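Local atomic coordinates of alanine racemase (PDB entry 2DY3), a protein that belongs to the alanine racemase family, pairs a TIM-barrel-like N-terminal domain with a C-terminal domain and holds pyridoxal-5'-phosphate. Residues E136-F141 against L181-K186. Sequence-based numbering, arbitrary orientation.
Sequences EWEGVF and LALARK
F141 of helix 136-141 meets L183 and A184 of helix 181-186; the two segments run in roughly the same direction. Their axes come within 9.6 Å and cross at -33°. The backbones draw nearest at the F141 end, where its CA lies 5.7 Å from CA of A184. No hydrogen bond joins the two segments; the contact is van der Waals and CH-pi.

With CG anti to its carbonyl carbon, beside the backbone N, F141 lays its ring against A184. CB of A184 sits 3.7 Å from the ring centroid, 15° off the normal, in a CH-pi contact. The ring atom CD2 also comes 3.4 Å from CA of A184, so the ring rests on backbone as well as methyl. The opposite face of the ring lies over W137 O of its own helix, offset toward the rim. CB of L183 meets the ring at its edge, in plane, 3.9 Å from CE2.

L183 reaches across to the other helix. Its CD1 touches CB of W137 at 3.8 Å and lies at the edge of the indole, near its plane. E138 covers the leucine tip from the more exposed side. Its chain bends at chi2 (-67°) and crosses the leucine side chain at about a right angle. OE2 of E138 lies 3.3 Å from CD2 of L183, and the same oxygen is hydrogen-bonded to NE2 of H187. The carboxylate thus spans to the residue just after 181-186 while lying against the leucine methyls.

This contact joins neighbouring outer helices of the barrel domain, 134-146 and 169-186. Between them in sequence runs strand 150-156, whose M155 touches both F141 and A184 from the sheet side. W137 also packs on R179 and A180, extending the contact one turn back along helix 169-186.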
loop_
_atom_site.group_PDB
_atom_site.type_symbol
_atom_site.label_atom_id
_atom_site.label_comp_id
_atom_site.label_asym_id
_atom_site.label_seq_id
_atom_site.Cartn_x
_atom_site.Cartn_y
_atom_site.Cartn_z
ATOM N N GLU B 136 24.550 -14.852 23.668
ATOM C CA GLU B 136 23.782 -14.065 24.630
ATOM C C GLU B 136 22.809 -14.897 25.477
ATOM O O GLU B 136 22.336 -14.431 26.514
ATOM C CB GLU B 136 22.986 -12.975 23.895
ATOM C CG GLU B 136 23.758 -12.252 22.798
ATOM C CD GLU B 136 22.894 -11.299 21.983
ATOM O OE1 GLU B 136 21.840 -11.724 21.465
ATOM O OE2 GLU B 136 23.274 -10.118 21.850
ATOM N N TRP B 137 22.514 -16.119 25.040
ATOM C CA TRP B 137 21.569 -16.978 25.760
ATOM C C TRP B 137 21.831 -17.074 27.258
ATOM O O TRP B 137 20.930 -16.864 28.066
ATOM C CB TRP B 137 21.557 -18.391 25.166
ATOM C CG TRP B 137 21.130 -18.449 23.741
ATOM C CD1 TRP B 137 20.453 -17.489 23.049
ATOM C CD2 TRP B 137 21.304 -19.550 22.839
ATOM N NE1 TRP B 137 20.193 -17.924 21.770
ATOM C CE2 TRP B 137 20.705 -19.187 21.617
ATOM C CE3 TRP B 137 21.908 -20.810 22.949
ATOM C CZ2 TRP B 137 20.694 -20.035 20.507
ATOM C CZ3 TRP B 137 21.896 -21.652 21.846
ATOM C CH2 TRP B 137 21.292 -21.259 20.642
ATOM N N GLU B 138 23.068 -17.398 27.619
ATOM C CA GLU B 138 23.455 -17.530 29.020
ATOM C C GLU B 138 23.018 -16.347 29.871
ATOM O O GLU B 138 22.292 -16.511 30.855
ATOM C CB GLU B 138 24.973 -17.689 29.140
ATOM C CG GLU B 138 25.506 -19.031 28.678
ATOM C CD GLU B 138 25.070 -20.169 29.575
ATOM O OE1 GLU B 138 25.516 -21.313 29.341
ATOM O OE2 GLU B 138 24.283 -19.922 30.511
ATOM N N GLY B 139 23.483 -15.160 29.493
ATOM C CA GLY B 139 23.153 -13.958 30.235
ATOM C C GLY B 139 21.669 -13.664 30.320
ATOM O O GLY B 139 21.152 -13.381 31.403
ATOM N N VAL B 140 20.985 -13.733 29.181
ATOM C CA VAL B 140 19.555 -13.466 29.120
ATOM C C VAL B 140 18.707 -14.432 29.952
ATOM O O VAL B 140 17.805 -14.000 30.672
ATOM C CB VAL B 140 19.044 -13.492 27.657
ATOM C CG1 VAL B 140 17.520 -13.455 27.642
ATOM C CG2 VAL B 140 19.611 -12.300 26.881
ATOM N N PHE B 141 18.975 -15.731 29.855
ATOM C CA PHE B 141 18.189 -16.686 30.632
ATOM C C PHE B 141 18.437 -16.443 32.119
ATOM O O PHE B 141 17.513 -16.476 32.930
ATOM C CB PHE B 141 18.556 -18.141 30.282
ATOM C CG PHE B 141 18.343 -18.500 28.827
ATOM C CD1 PHE B 141 17.506 -17.746 28.018
ATOM C CD2 PHE B 141 18.966 -19.615 28.281
ATOM C CE1 PHE B 141 17.297 -18.100 26.690
ATOM C CE2 PHE B 141 18.760 -19.977 26.955
ATOM C CZ PHE B 141 17.925 -19.217 26.159
ATOM N N LEU B 181 16.755 -24.082 24.373
ATOM C CA LEU B 181 15.695 -24.495 25.289
ATOM C C LEU B 181 16.242 -25.292 26.475
ATOM O O LEU B 181 15.797 -25.115 27.614
ATOM C CB LEU B 181 14.647 -25.319 24.532
ATOM C CG LEU B 181 13.398 -25.758 25.306
ATOM C CD1 LEU B 181 12.705 -24.555 25.919
ATOM C CD2 LEU B 181 12.452 -26.489 24.365
ATOM N N ALA B 182 17.213 -26.161 26.212
ATOM C CA ALA B 182 17.805 -26.962 27.273
ATOM C C ALA B 182 18.583 -26.063 28.232
ATOM O O ALA B 182 18.542 -26.252 29.452
ATOM C CB ALA B 182 18.730 -28.027 26.682
ATOM N N LEU B 183 19.283 -25.080 27.674
ATOM C CA LEU B 183 20.073 -24.144 28.467
ATOM C C LEU B 183 19.138 -23.291 29.328
ATOM O O LEU B 183 19.447 -22.974 30.477
ATOM C CB LEU B 183 20.883 -23.242 27.539
ATOM C CG LEU B 183 22.236 -22.693 28.000
ATOM C CD1 LEU B 183 22.587 -21.482 27.144
ATOM C CD2 LEU B 183 22.195 -22.302 29.459
ATOM N N ALA B 184 17.992 -22.922 28.763
ATOM C CA ALA B 184 17.014 -22.101 29.471
ATOM C C ALA B 184 16.423 -22.841 30.668
ATOM O O ALA B 184 16.310 -22.278 31.760
ATOM C CB ALA B 184 15.900 -21.674 28.518
ATOM N N ARG B 185 16.041 -24.098 30.459
ATOM C CA ARG B 185 15.470 -24.901 31.534
ATOM C C ARG B 185 16.532 -25.225 32.577
ATOM O O ARG B 185 16.237 -25.354 33.763
ATOM C CB ARG B 185 14.846 -26.182 30.961
ATOM C CG ARG B 185 13.529 -25.903 30.256
ATOM C CD ARG B 185 13.061 -27.021 29.337
ATOM N NE ARG B 185 11.718 -26.724 28.845
ATOM C CZ ARG B 185 11.097 -27.395 27.884
ATOM N NH1 ARG B 185 11.696 -28.422 27.284
ATOM N NH2 ARG B 185 9.867 -27.047 27.531
ATOM N N LYS B 186 17.774 -25.341 32.132
ATOM C CA LYS B 186 18.867 -25.619 33.049
ATOM C C LYS B 186 18.997 -24.412 33.974
ATOM O O LYS B 186 19.485 -24.529 35.097
ATOM C CB LYS B 186 20.162 -25.829 32.264
ATOM C CG LYS B 186 21.198 -26.668 32.977
ATOM C CD LYS B 186 22.310 -27.074 32.016
ATOM C CE LYS B 186 23.213 -28.141 32.624
ATOM N NZ LYS B 186 22.454 -29.380 32.989
#